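Long-range contacts in lipolytic enzyme, g-d-s-l (Clostridium thermocellum, PDB 2W1W), which is a GDSL-type lipolytic enzyme, represented here by its family 6 carbohydrate-binding module, a calcium-bearing beta-sandwich: residues A17-V22 against C30-H35; Y41-V46 against V109-A114; I57-N62 against N122-K127; P69-V74 against T113-D118. One frame throughout, in Å; residues are numbered along the deposited sequence.

Contact 1 of 4, residues A17-V22 against C30-H35. With CA (calcium ion), chain C.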
loop_
_atom_site.group_PDB
_atom_site.type_symbol
_atom_site.label_atom_id
_atom_site.label_comp_id
_atom_site.label_asym_id
_atom_site.label_seq_id
_atom_site.Cartn_x
_atom_site.Cartn_y
_atom_site.Cartn_z
ATOM N N ALA A 17 -11.329 -6.095 -0.956
ATOM C CA ALA A 17 -10.038 -6.547 -1.448
ATOM C C ALA A 17 -9.789 -7.923 -0.863
ATOM O O ALA A 17 -10.365 -8.263 0.167
ATOM C CB ALA A 17 -8.894 -5.541 -1.024
ATOM N N ILE A 18 -8.917 -8.654 -1.529
ATOM C CA ILE A 18 -8.665 -10.043 -1.256
ATOM C C ILE A 18 -7.160 -10.375 -1.206
ATOM O O ILE A 18 -6.371 -9.835 -1.983
ATOM C CB ILE A 18 -9.428 -10.850 -2.344
ATOM C CG1 ILE A 18 -10.927 -10.451 -2.338
ATOM C CG2 ILE A 18 -9.250 -12.327 -2.115
ATOM C CD1 ILE A 18 -11.768 -11.232 -1.341
ATOM N N LEU A 19 -6.789 -11.261 -0.300
ATOM C CA LEU A 19 -5.435 -11.814 -0.228
ATOM C C LEU A 19 -5.290 -12.921 -1.254
ATOM O O LEU A 19 -6.027 -13.894 -1.246
ATOM C CB LEU A 19 -5.123 -12.359 1.179
ATOM C CG LEU A 19 -5.278 -11.363 2.329
ATOM C CD1 LEU A 19 -4.850 -12.076 3.626
ATOM C CD2 LEU A 19 -4.527 -10.046 2.129
ATOM N N GLU A 20 -4.295 -12.776 -2.113
ATOM C CA GLU A 20 -4.120 -13.565 -3.346
ATOM C C GLU A 20 -2.660 -14.041 -3.470
ATOM O O GLU A 20 -1.726 -13.386 -2.954
ATOM C CB GLU A 20 -4.482 -12.622 -4.525
ATOM C CG GLU A 20 -4.653 -13.213 -5.908
ATOM C CD GLU A 20 -5.215 -12.196 -6.900
ATOM O OE1 GLU A 20 -4.528 -11.909 -7.922
ATOM O OE2 GLU A 20 -6.351 -11.675 -6.641
ATOM N N THR A 21 -2.471 -15.095 -4.246
ATOM C CA THR A 21 -1.142 -15.665 -4.474
ATOM C C THR A 21 -0.904 -16.063 -5.926
ATOM O O THR A 21 0.057 -16.736 -6.261
ATOM C CB THR A 21 -0.928 -16.893 -3.645
ATOM O OG1 THR A 21 -1.907 -17.877 -4.025
ATOM C CG2 THR A 21 -1.055 -16.611 -2.131
ATOM N N VAL A 22 -1.770 -15.594 -6.786
ATOM C CA VAL A 22 -1.755 -16.069 -8.187
ATOM C C VAL A 22 -0.504 -15.660 -8.955
ATOM O O VAL A 22 0.170 -16.480 -9.588
ATOM C CB VAL A 22 -2.995 -15.558 -8.934
ATOM C CG1 VAL A 22 -2.876 -15.789 -10.462
ATOM C CG2 VAL A 22 -4.219 -16.272 -8.374
ATOM N N CYS A 30 1.683 -13.661 0.522
ATOM C CA CYS A 30 0.644 -13.220 -0.375
ATOM C C CYS A 30 0.816 -11.737 -0.695
ATOM O O CYS A 30 1.718 -11.051 -0.191
ATOM C CB CYS A 30 -0.724 -13.456 0.259
ATOM S SG CYS A 30 -1.141 -12.343 1.603
ATOM N N TYR A 31 -0.070 -11.300 -1.550
ATOM C CA TYR A 31 -0.330 -9.889 -1.845
ATOM C C TYR A 31 -1.806 -9.621 -1.749
ATOM O O TYR A 31 -2.589 -10.560 -1.603
ATOM C CB TYR A 31 0.238 -9.492 -3.232
ATOM C CG TYR A 31 -0.375 -10.249 -4.392
ATOM C CD1 TYR A 31 -1.517 -9.814 -5.008
ATOM C CD2 TYR A 31 0.205 -11.428 -4.837
ATOM C CE1 TYR A 31 -2.085 -10.540 -6.078
ATOM C CE2 TYR A 31 -0.324 -12.136 -5.891
ATOM C CZ TYR A 31 -1.473 -11.697 -6.500
ATOM O OH TYR A 31 -2.001 -12.430 -7.544
ATOM N N VAL A 32 -2.174 -8.355 -1.838
ATOM C CA VAL A 32 -3.565 -7.902 -1.823
ATOM C C VAL A 32 -4.006 -7.441 -3.201
ATOM O O VAL A 32 -3.283 -6.716 -3.880
ATOM C CB VAL A 32 -3.775 -6.705 -0.867
ATOM C CG1 VAL A 32 -5.264 -6.275 -0.864
ATOM C CG2 VAL A 32 -3.234 -7.013 0.552
ATOM N N ASN A 33 -5.222 -7.866 -3.563
ATOM C CA ASN A 33 -5.911 -7.497 -4.790
ATOM C C ASN A 33 -7.201 -6.751 -4.513
ATOM O O ASN A 33 -8.001 -7.202 -3.714
ATOM C CB ASN A 33 -6.213 -8.763 -5.546
ATOM C CG ASN A 33 -7.094 -8.513 -6.754
ATOM O OD1 ASN A 33 -8.342 -8.398 -6.669
ATOM N ND2 ASN A 33 -6.461 -8.405 -7.865
ATOM N N TYR A 34 -7.406 -5.647 -5.200
ATOM C CA TYR A 34 -8.552 -4.727 -5.026
ATOM C C TYR A 34 -9.858 -4.991 -5.819
ATOM O O TYR A 34 -10.794 -4.141 -5.826
ATOM C CB TYR A 34 -8.122 -3.305 -5.337
ATOM C CG TYR A 34 -7.296 -2.640 -4.259
ATOM C CD1 TYR A 34 -5.927 -2.902 -4.135
ATOM C CD2 TYR A 34 -7.862 -1.719 -3.423
ATOM C CE1 TYR A 34 -5.152 -2.272 -3.179
ATOM C CE2 TYR A 34 -7.107 -1.083 -2.455
ATOM C CZ TYR A 34 -5.758 -1.372 -2.334
ATOM O OH TYR A 34 -5.007 -0.717 -1.394
ATOM N N HIS A 35 -9.962 -6.095 -6.518
ATOM C CA HIS A 35 -11.325 -6.479 -6.989
ATOM C C HIS A 35 -11.836 -5.707 -8.195
ATOM O O HIS A 35 -13.018 -5.695 -8.487
ATOM C CB HIS A 35 -12.355 -6.269 -5.885
ATOM C CG HIS A 35 -12.731 -7.513 -5.145
ATOM N ND1 HIS A 35 -12.557 -8.777 -5.662
ATOM C CD2 HIS A 35 -13.329 -7.677 -3.943
ATOM C CE1 HIS A 35 -13.005 -9.670 -4.794
ATOM N NE2 HIS A 35 -13.476 -9.028 -3.741
HETATM CA CA CA C . 3.512 -9.838 0.263
HETATM O O HOH W 1 3.859 -9.573 2.371
#
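A short beta hairpin beside the calcium site brings Ile-18 and Glu-20 against Asn-33 and Tyr-31. Two antiparallel pairs carry its four backbone hydrogen bonds: Ile-18 N to Asn-33 O and Asn-33 N to Ile-18 O are both 2.8 Å, while Glu-20 and Tyr-31 bond reciprocally too. With CG set between its backbone N and carbonyl carbon (chi1 62°), the Tyr-31 ring swings across the neighbouring strand, so that Glu-20 O lies 3.3 Å above one ring face, toward the rim. Its hydroxyl then donates to the carboxylate: Tyr-31 OH reaches Glu-20 OE1 at 2.6 Å on the anti side, in one of two Glu-20 conformers. Tyrosine suits this place: its ring packs edge-to-face with Trp-94, and its hydroxyl bonds both Glu-20 and Asn-23 N. On the face carrying Leu-19 and Val-32, Leu-19 CD2 meets Val-32 CG2 at 3.7 Å (one of two Val-32 conformers), and Cys-30 SG lies beside Leu-19. Just before strand 31-33, Cys-30 O binds the calcium ion at 2.2 Å. The result is an antiparallel hairpin whose connection supplies two backbone carbonyls, of Thr-27 and Cys-30, to a calcium site completed by two oxygens of Asp-124 and a water.

Contact 2 of 4, residues Y41-V46 against V109-A114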
loop_
_atom_site.group_PDB
_atom_site.type_symbol
_atom_site.label_atom_id
_atom_site.label_comp_id
_atom_site.label_asym_id
_atom_site.label_seq_id
_atom_site.Cartn_x
_atom_site.Cartn_y
_atom_site.Cartn_z
ATOM N N TYR A 41 -9.851 -1.009 0.272
ATOM C CA TYR A 41 -8.639 -0.509 0.956
ATOM C C TYR A 41 -7.899 -1.598 1.666
ATOM O O TYR A 41 -8.411 -2.700 1.940
ATOM C CB TYR A 41 -8.985 0.628 1.955
ATOM C CG TYR A 41 -9.833 0.279 3.180
ATOM C CD1 TYR A 41 -9.315 -0.472 4.220
ATOM C CD2 TYR A 41 -11.140 0.757 3.313
ATOM C CE1 TYR A 41 -10.065 -0.761 5.351
ATOM C CE2 TYR A 41 -11.909 0.465 4.456
ATOM C CZ TYR A 41 -11.358 -0.304 5.457
ATOM O OH TYR A 41 -12.057 -0.628 6.613
ATOM N N ILE A 42 -6.675 -1.219 1.957
ATOM C CA ILE A 42 -5.792 -1.984 2.826
ATOM C C ILE A 42 -5.267 -1.039 3.901
ATOM O O ILE A 42 -5.069 0.136 3.669
ATOM C CB ILE A 42 -4.644 -2.645 2.047
ATOM C CG1 ILE A 42 -3.659 -1.577 1.523
ATOM C CG2 ILE A 42 -5.215 -3.508 0.920
ATOM C CD1 ILE A 42 -2.547 -2.105 0.627
ATOM N N GLU A 43 -5.082 -1.574 5.081
ATOM C CA GLU A 43 -4.570 -0.768 6.177
ATOM C C GLU A 43 -3.780 -1.580 7.179
ATOM O O GLU A 43 -3.993 -2.784 7.342
ATOM C CB GLU A 43 -5.680 0.027 6.828
ATOM C CG GLU A 43 -6.507 -0.680 7.740
ATOM C CD GLU A 43 -7.494 0.230 8.479
ATOM O OE1 GLU A 43 -7.808 1.361 8.036
ATOM O OE2 GLU A 43 -7.987 -0.229 9.536
ATOM N N TRP A 44 -2.806 -0.908 7.778
ATOM C CA TRP A 44 -2.011 -1.503 8.829
ATOM C C TRP A 44 -1.922 -0.558 10.007
ATOM O O TRP A 44 -2.056 0.643 9.898
ATOM C CB TRP A 44 -0.566 -1.768 8.366
ATOM C CG TRP A 44 -0.364 -2.827 7.314
ATOM C CD1 TRP A 44 -0.083 -4.153 7.530
ATOM C CD2 TRP A 44 -0.343 -2.645 5.884
ATOM N NE1 TRP A 44 0.078 -4.791 6.338
ATOM C CE2 TRP A 44 -0.051 -3.894 5.316
ATOM C CE3 TRP A 44 -0.569 -1.564 5.031
ATOM C CZ2 TRP A 44 0.075 -4.079 3.933
ATOM C CZ3 TRP A 44 -0.452 -1.759 3.680
ATOM C CH2 TRP A 44 -0.149 -2.988 3.146
ATOM N N ASN A 45 -1.607 -1.170 11.130
ATOM C CA ASN A 45 -1.282 -0.480 12.384
ATOM C C ASN A 45 0.238 -0.411 12.450
ATOM O O ASN A 45 0.910 -1.414 12.654
ATOM C CB ASN A 45 -1.847 -1.266 13.574
ATOM C CG ASN A 45 -3.357 -1.206 13.657
ATOM O OD1 ASN A 45 -4.052 -2.266 13.562
ATOM N ND2 ASN A 45 -3.880 -0.021 13.794
ATOM N N VAL A 46 0.755 0.787 12.268
ATOM C CA VAL A 46 2.183 1.041 12.106
ATOM C C VAL A 46 2.739 1.805 13.300
ATOM O O VAL A 46 2.286 2.876 13.617
ATOM C CB VAL A 46 2.442 1.839 10.796
ATOM C CG1 VAL A 46 3.893 2.273 10.654
ATOM C CG2 VAL A 46 2.010 0.978 9.569
ATOM N N VAL A 109 -2.537 4.486 12.005
ATOM C CA VAL A 109 -3.354 3.688 11.084
ATOM C C VAL A 109 -3.145 4.248 9.708
ATOM O O VAL A 109 -3.479 5.410 9.421
ATOM C CB VAL A 109 -4.848 3.735 11.457
ATOM C CG1 VAL A 109 -5.661 2.900 10.475
ATOM C CG2 VAL A 109 -5.115 3.282 12.949
ATOM N N ILE A 110 -2.528 3.430 8.872
ATOM C CA ILE A 110 -2.160 3.809 7.509
ATOM C C ILE A 110 -2.953 3.007 6.529
ATOM O O ILE A 110 -2.886 1.798 6.532
ATOM C CB ILE A 110 -0.657 3.655 7.262
ATOM C CG1 ILE A 110 0.113 4.487 8.313
ATOM C CG2 ILE A 110 -0.310 4.168 5.839
ATOM C CD1 ILE A 110 1.619 4.504 8.137
ATOM N N ARG A 111 -3.735 3.718 5.716
ATOM C CA ARG A 111 -4.705 3.104 4.792
ATOM C C ARG A 111 -4.437 3.603 3.388
ATOM O O ARG A 111 -4.124 4.766 3.186
ATOM C CB ARG A 111 -6.141 3.451 5.193
ATOM C CG ARG A 111 -7.198 2.805 4.303
ATOM C CD ARG A 111 -8.625 3.284 4.620
ATOM N NE ARG A 111 -9.055 2.811 5.927
ATOM C CZ ARG A 111 -10.277 2.949 6.414
ATOM N NH1 ARG A 111 -11.208 3.592 5.724
ATOM N NH2 ARG A 111 -10.563 2.451 7.608
ATOM N N ALA A 112 -4.542 2.685 2.433
ATOM C CA ALA A 112 -4.509 2.999 0.973
ATOM C C ALA A 112 -5.803 2.554 0.344
ATOM O O ALA A 112 -6.101 1.351 0.330
ATOM C CB ALA A 112 -3.322 2.277 0.293
ATOM N N THR A 113 -6.564 3.522 -0.174
ATOM C CA THR A 113 -7.938 3.298 -0.692
ATOM C C THR A 113 -7.976 3.560 -2.195
ATOM O O THR A 113 -7.525 4.569 -2.677
ATOM C CB THR A 113 -8.938 4.242 -0.003
ATOM O OG1 THR A 113 -8.891 4.060 1.435
ATOM C CG2 THR A 113 -10.370 4.017 -0.500
ATOM N N ALA A 114 -8.558 2.629 -2.920
ATOM C CA ALA A 114 -8.781 2.785 -4.372
ATOM C C ALA A 114 -9.771 3.899 -4.654
ATOM O O ALA A 114 -10.889 3.883 -4.156
ATOM C CB ALA A 114 -9.288 1.438 -4.967
HETATM O O HOH W 2 -10.097 0.746 10.421
#
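Glu-43 OE1 is gripped by two nitrogens of one arginine, Arg-111 NE at 2.8 Å and Arg-111 NH2 at 3.0 Å. This side-on salt bridge lies across neighbouring antiparallel strands of the five-stranded sheet of the beta-sandwich. Both nitrogens approach from the same face of the carboxylate, and OE1 lies in the guanidinium plane, although the two flat groups are turned 39° against each other. Water 2 bonds to the other oxygen, Glu-43 OE2, and is weakly bound by Arg-111 NH2. Arg-111 starts out extended and bends at chi3 (-68°), which lays its guanidinium flat over the Tyr-41 ring: the planes are only 4° apart and the centres 3.6 Å, a cation-pi stack. Held at its edge by Glu-43 and on one face by Tyr-41, the guanidinium has little freedom to rotate; arginine suits the place because it offers both an edge of donors and a flat face. Ile-42, Trp-44, Ile-110 and Ala-112 occupy the opposite side of the sheet, apolar residues fit for the interior, where Ile-42 and Trp-44 meet strand 122-129. There, at the far end of the pair, Ile-110 CD1 packs against Val-46 CG2 at 3.8 Å.

Contact 3 of 4, residues I57-N62 against N122-K127; sequences IFRYAN and NVDYLK. With CA (calcium ion), chain C.
The parts 57-61 and 122-127 of strands 52-61 and 122-129 run antiparallel, their short axes 150° apart, and a classic beta bulge interrupts their register where Arg-59 faces both Asp-124 and Tyr-125. Arg-59 N donates to Tyr-125 O, yet Arg-59 O accepts from Asp-124 N at 2.7 Å. Asp-124 takes helix-like backbone angles (phi -77°, psi -50°), which fit it to the first position of the bulge. From there it binds the calcium ion twice, through Asp-124 O at 2.5 Å and Asp-124 OD1 at 2.3 Å. Its other carboxylate oxygen meets the extended Arg-59, whose NH2 forms a salt bridge to Asp-124 OD2 at 2.8 Å, coming from above the carboxylate plane. Arg-59 NH2, itself held by Gly-25 O, is thus a second-shell group that probably helps to orient Asp-124 and offset its charge. The same side chain uses its aliphatic part as well: Arg-59 CB lies over a face of Tyr-125, 3.8 Å from the ring centroid. On the opposite side of the sheet, Leu-126 CD1 sits over the Phe-58 ring at 4.0 Å from its centroid, with Val-123 CG1 at the ring's edge. Leucine and valine here also face Trp-44 and Ile-42 of the other sheet. The bulge puts two Asp-124 oxygens on the calcium ion, in a beta-sandwich whose core this strand pair also lines.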
loop_
_atom_site.group_PDB
_atom_site.type_symbol
_atom_site.label_atom_id
_atom_site.label_comp_id
_atom_site.label_asym_id
_atom_site.label_seq_id
_atom_site.Cartn_x
_atom_site.Cartn_y
_atom_site.Cartn_z
ATOM N N ILE A 57 6.773 3.200 1.723
ATOM C CA ILE A 57 7.037 2.615 0.412
ATOM C C ILE A 57 6.197 1.377 0.209
ATOM O O ILE A 57 6.206 0.459 1.001
ATOM C CB ILE A 57 8.518 2.331 0.266
ATOM C CG1 ILE A 57 9.239 3.683 0.155
ATOM C CG2 ILE A 57 8.782 1.459 -0.955
ATOM C CD1 ILE A 57 10.569 3.714 0.770
ATOM N N PHE A 58 5.439 1.398 -0.873
ATOM C CA PHE A 58 4.617 0.260 -1.238
ATOM C C PHE A 58 5.293 -0.490 -2.372
ATOM O O PHE A 58 5.702 0.114 -3.389
ATOM C CB PHE A 58 3.218 0.728 -1.728
ATOM C CG PHE A 58 2.417 1.445 -0.712
ATOM C CD1 PHE A 58 1.544 0.749 0.116
ATOM C CD2 PHE A 58 2.490 2.808 -0.578
ATOM C CE1 PHE A 58 0.746 1.406 1.027
ATOM C CE2 PHE A 58 1.701 3.473 0.376
ATOM C CZ PHE A 58 0.837 2.746 1.186
ATOM N N ARG A 59 5.330 -1.807 -2.255
ATOM C CA ARG A 59 5.735 -2.646 -3.372
ATOM C C ARG A 59 4.455 -3.191 -4.003
ATOM O O ARG A 59 3.570 -3.657 -3.307
ATOM C CB ARG A 59 6.708 -3.751 -2.928
ATOM C CG ARG A 59 7.224 -4.652 -4.040
ATOM C CD ARG A 59 8.362 -5.588 -3.562
ATOM N NE ARG A 59 9.034 -6.260 -4.697
ATOM C CZ ARG A 59 8.732 -7.459 -5.178
ATOM N NH1 ARG A 59 9.444 -7.974 -6.187
ATOM N NH2 ARG A 59 7.735 -8.152 -4.664
ATOM N N TYR A 60 4.366 -3.061 -5.327
ATOM C CA TYR A 60 3.111 -3.272 -6.052
ATOM C C TYR A 60 3.334 -3.742 -7.478
ATOM O O TYR A 60 4.421 -3.605 -8.026
ATOM C CB TYR A 60 2.287 -1.961 -6.069
ATOM C CG TYR A 60 2.753 -0.988 -7.152
ATOM C CD1 TYR A 60 2.076 -0.910 -8.370
ATOM C CD2 TYR A 60 3.875 -0.190 -6.985
ATOM C CE1 TYR A 60 2.480 -0.080 -9.368
ATOM C CE2 TYR A 60 4.303 0.635 -8.019
ATOM C CZ TYR A 60 3.585 0.708 -9.194
ATOM O OH TYR A 60 3.985 1.514 -10.221
ATOM N N ALA A 61 2.254 -4.254 -8.059
ATOM C CA ALA A 61 2.200 -4.561 -9.492
ATOM C C ALA A 61 0.988 -3.939 -10.102
ATOM O O ALA A 61 -0.069 -3.891 -9.480
ATOM C CB ALA A 61 2.170 -6.092 -9.743
ATOM N N ASN A 62 1.141 -3.518 -11.352
ATOM C CA ASN A 62 0.013 -3.029 -12.149
ATOM C C ASN A 62 0.199 -3.469 -13.590
ATOM O O ASN A 62 0.960 -2.883 -14.355
ATOM C CB ASN A 62 -0.097 -1.506 -12.053
ATOM C CG ASN A 62 -1.215 -0.921 -12.905
ATOM O OD1 ASN A 62 -1.918 -1.642 -13.600
ATOM N ND2 ASN A 62 -1.386 0.417 -12.838
ATOM N N ASN A 122 -2.152 -4.357 -7.341
ATOM C CA ASN A 122 -1.854 -5.446 -6.396
ATOM C C ASN A 122 -0.721 -4.983 -5.502
ATOM O O ASN A 122 0.259 -4.412 -5.982
ATOM C CB ASN A 122 -1.482 -6.734 -7.115
ATOM C CG ASN A 122 -2.658 -7.361 -7.846
ATOM O OD1 ASN A 122 -3.810 -7.004 -7.612
ATOM N ND2 ASN A 122 -2.363 -8.308 -8.744
ATOM N N VAL A 123 -0.894 -5.134 -4.197
ATOM C CA VAL A 123 0.095 -4.594 -3.222
ATOM C C VAL A 123 0.704 -5.724 -2.417
ATOM O O VAL A 123 0.017 -6.524 -1.777
ATOM C CB VAL A 123 -0.550 -3.546 -2.269
ATOM C CG1 VAL A 123 0.442 -3.079 -1.181
ATOM C CG2 VAL A 123 -1.059 -2.354 -3.021
ATOM N N ASP A 124 2.022 -5.774 -2.490
ATOM C CA ASP A 124 2.843 -6.795 -1.839
ATOM C C ASP A 124 2.991 -6.536 -0.338
ATOM O O ASP A 124 2.828 -7.440 0.491
ATOM C CB ASP A 124 4.220 -6.860 -2.509
ATOM C CG ASP A 124 5.027 -8.072 -2.134
ATOM O OD1 ASP A 124 4.452 -9.097 -1.673
ATOM O OD2 ASP A 124 6.274 -7.963 -2.280
ATOM N N TYR A 125 3.357 -5.296 -0.031
ATOM C CA TYR A 125 3.602 -4.856 1.343
ATOM C C TYR A 125 3.730 -3.351 1.373
ATOM O O TYR A 125 3.829 -2.709 0.343
ATOM C CB TYR A 125 4.889 -5.467 1.918
ATOM C CG TYR A 125 6.187 -5.192 1.178
ATOM C CD1 TYR A 125 6.713 -3.913 1.081
ATOM C CD2 TYR A 125 6.934 -6.229 0.654
ATOM C CE1 TYR A 125 7.945 -3.676 0.492
ATOM C CE2 TYR A 125 8.164 -6.000 0.048
ATOM C CZ TYR A 125 8.651 -4.709 -0.052
ATOM O OH TYR A 125 9.860 -4.443 -0.665
ATOM N N LEU A 126 3.717 -2.855 2.599
ATOM C CA LEU A 126 4.126 -1.501 2.958
ATOM C C LEU A 126 5.411 -1.588 3.799
ATOM O O LEU A 126 5.483 -2.300 4.778
ATOM C CB LEU A 126 3.049 -0.807 3.771
ATOM C CG LEU A 126 3.414 0.487 4.507
ATOM C CD1 LEU A 126 3.780 1.611 3.527
ATOM C CD2 LEU A 126 2.281 0.922 5.483
ATOM N N LYS A 127 6.426 -0.869 3.352
ATOM C CA LYS A 127 7.719 -0.773 4.028
ATOM C C LYS A 127 7.861 0.642 4.595
ATOM O O LYS A 127 7.663 1.623 3.898
ATOM C CB LYS A 127 8.814 -1.056 2.968
ATOM C CG LYS A 127 10.205 -1.009 3.443
ATOM C CD LYS A 127 11.136 -1.209 2.259
ATOM C CE LYS A 127 11.373 -2.591 1.905
ATOM N NZ LYS A 127 12.139 -2.631 0.542
HETATM CA CA CA C . 3.512 -9.838 0.263
HETATM O O HOH W 1 3.859 -9.573 2.371
#

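Contact 4 of 4, residues P69-V74 against T113-D118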
loop_
_atom_site.group_PDB
_atom_site.type_symbol
_atom_site.label_atom_id
_atom_site.label_comp_id
_atom_site.label_asym_id
_atom_site.label_seq_id
_atom_site.Cartn_x
_atom_site.Cartn_y
_atom_site.Cartn_z
ATOM N N PRO A 69 -4.455 5.022 -9.097
ATOM C CA PRO A 69 -4.091 5.845 -7.941
ATOM C C PRO A 69 -4.875 5.512 -6.709
ATOM O O PRO A 69 -5.973 4.968 -6.754
ATOM C CB PRO A 69 -4.415 7.263 -8.417
ATOM C CG PRO A 69 -5.486 7.079 -9.424
ATOM C CD PRO A 69 -5.207 5.802 -10.106
ATOM N N MET A 70 -4.265 5.827 -5.584
ATOM C CA MET A 70 -4.883 5.571 -4.293
ATOM C C MET A 70 -4.748 6.760 -3.355
ATOM O O MET A 70 -3.786 7.487 -3.353
ATOM C CB MET A 70 -4.315 4.317 -3.641
ATOM C CG MET A 70 -4.522 3.061 -4.456
ATOM S SD MET A 70 -4.432 1.552 -3.489
ATOM C CE MET A 70 -2.652 1.387 -3.234
ATOM N N ARG A 71 -5.766 6.882 -2.529
ATOM C CA ARG A 71 -5.817 7.825 -1.407
ATOM C C ARG A 71 -5.063 7.228 -0.230
ATOM O O ARG A 71 -5.313 6.095 0.160
ATOM C CB ARG A 71 -7.277 8.080 -1.005
ATOM C CG ARG A 71 -7.441 8.875 0.280
ATOM C CD ARG A 71 -8.913 8.832 0.763
ATOM N NE ARG A 71 -9.768 9.483 -0.201
ATOM C CZ ARG A 71 -11.054 9.225 -0.423
ATOM N NH1 ARG A 71 -11.717 8.292 0.248
ATOM N NH2 ARG A 71 -11.683 9.941 -1.338
ATOM N N ILE A 72 -4.123 7.994 0.305
ATOM C CA ILE A 72 -3.373 7.562 1.478
ATOM C C ILE A 72 -3.846 8.381 2.678
ATOM O O ILE A 72 -3.787 9.587 2.687
ATOM C CB ILE A 72 -1.832 7.687 1.306
ATOM C CG1 ILE A 72 -1.360 7.101 -0.047
ATOM C CG2 ILE A 72 -1.124 7.061 2.521
ATOM C CD1 ILE A 72 -1.648 5.623 -0.227
ATOM N N THR A 73 -4.329 7.651 3.663
ATOM C CA THR A 73 -4.857 8.191 4.917
ATOM C C THR A 73 -3.976 7.723 6.066
ATOM O O THR A 73 -3.574 6.561 6.139
ATOM C CB THR A 73 -6.319 7.746 5.142
ATOM O OG1 THR A 73 -7.109 7.975 3.956
ATOM C CG2 THR A 73 -6.930 8.491 6.334
ATOM N N VAL A 74 -3.651 8.671 6.930
ATOM C CA VAL A 74 -2.853 8.406 8.122
ATOM C C VAL A 74 -3.574 9.005 9.306
ATOM O O VAL A 74 -3.829 10.210 9.346
ATOM C CB VAL A 74 -1.431 9.023 8.019
ATOM C CG1 VAL A 74 -0.650 8.766 9.335
ATOM C CG2 VAL A 74 -0.651 8.474 6.835
ATOM N N THR A 113 -6.564 3.522 -0.174
ATOM C CA THR A 113 -7.938 3.298 -0.692
ATOM C C THR A 113 -7.976 3.560 -2.195
ATOM O O THR A 113 -7.525 4.569 -2.677
ATOM C CB THR A 113 -8.938 4.242 -0.003
ATOM O OG1 THR A 113 -8.891 4.060 1.435
ATOM C CG2 THR A 113 -10.370 4.017 -0.500
ATOM N N ALA A 114 -8.558 2.629 -2.920
ATOM C CA ALA A 114 -8.781 2.785 -4.372
ATOM C C ALA A 114 -9.771 3.899 -4.654
ATOM O O ALA A 114 -10.889 3.883 -4.156
ATOM C CB ALA A 114 -9.288 1.438 -4.967
ATOM N N ILE A 115 -9.347 4.852 -5.485
ATOM C CA ILE A 115 -10.211 5.973 -5.852
ATOM C C ILE A 115 -10.687 5.961 -7.318
ATOM O O ILE A 115 -11.572 6.750 -7.704
ATOM C CB ILE A 115 -9.593 7.332 -5.494
ATOM C CG1 ILE A 115 -8.304 7.589 -6.281
ATOM C CG2 ILE A 115 -9.375 7.426 -3.952
ATOM C CD1 ILE A 115 -7.767 9.004 -6.063
ATOM N N ALA A 116 -10.087 5.085 -8.106
ATOM C CA ALA A 116 -10.413 4.979 -9.544
ATOM C C ALA A 116 -11.212 3.736 -9.786
ATOM O O ALA A 116 -11.230 2.781 -8.996
ATOM C CB ALA A 116 -9.183 5.003 -10.391
ATOM N N SER A 117 -11.906 3.786 -10.901
ATOM C CA SER A 117 -12.969 2.833 -11.169
ATOM C C SER A 117 -12.503 1.415 -11.402
ATOM O O SER A 117 -13.296 0.487 -11.290
ATOM C CB SER A 117 -13.841 3.297 -12.338
ATOM O OG SER A 117 -13.129 3.322 -13.531
ATOM N N ASP A 118 -11.210 1.246 -11.642
ATOM C CA ASP A 118 -10.632 -0.092 -11.848
ATOM C C ASP A 118 -9.894 -0.654 -10.644
ATOM O O ASP A 118 -9.302 -1.729 -10.698
ATOM C CB ASP A 118 -9.768 -0.127 -13.092
ATOM C CG ASP A 118 -10.574 0.118 -14.340
ATOM O OD1 ASP A 118 -11.760 -0.334 -14.361
ATOM O OD2 ASP A 118 -10.052 0.801 -15.267
HETATM O O HOH W 3 -7.807 3.292 -7.687
HETATM O O HOH W 4 -7.010 5.800 2.379
#
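Arg-71 and Thr-113 hold the tight part of this contact, a reciprocal backbone pair in which Arg-71 N to Thr-113 O and Thr-113 N to Arg-71 O are both 2.9 Å. Next to it Ile-115 packs closely: its CG2 touches Arg-71 CB at 3.7 Å and lies over one face of the guanidinium, while Ile-115 CG1 approaches Pro-69 O at 3.5 Å. A branched isoleucine suits this spot because its two arms cover two residues at once. Beyond the ends of the two strands, at Pro-69 and Ala-116, water takes over from direct bonds. Water 3 links Pro-69 O to Ala-116 N; beside it is a looser apolar touch of Pro-69 CD on Ala-116 CB at 4.1 Å. On the other flank of the pair, water 4 joins Arg-71 O, Thr-73 OG1 and Thr-113 OG1, so the threonine hydroxyls meet through solvent. Strand 70-74 runs between strands 106-114 and 77-83 of the five-stranded sheet, with Met-70 and Ile-72 lying against Ala-112 and Ile-72 reaching Ile-99 of strand 95-103 in the other sheet.

From the N terminus, contact 1 comes first and closes a local hairpin, with residues 23-29 between its segments, complete before any other contact opens. Contact 2 then opens at 41-46 and contact 3 at 57-62; contact 2 closes at 109-114, before contact 3 does at 122-127, so the two cross. Contact 4 opens at 69-74 and lies wholly within the span of contact 3, ending on the strand that contact 2 also uses. Contacts 2 and 4 share strand 106-114 and so belong to one sheet, contact 3 to the facing sheet, and their apolar sides meet in the core. Contact 1 is tied to contact 3 by the backbone hydrogen bond of Val-32 with Val-123 and by the shared calcium ion.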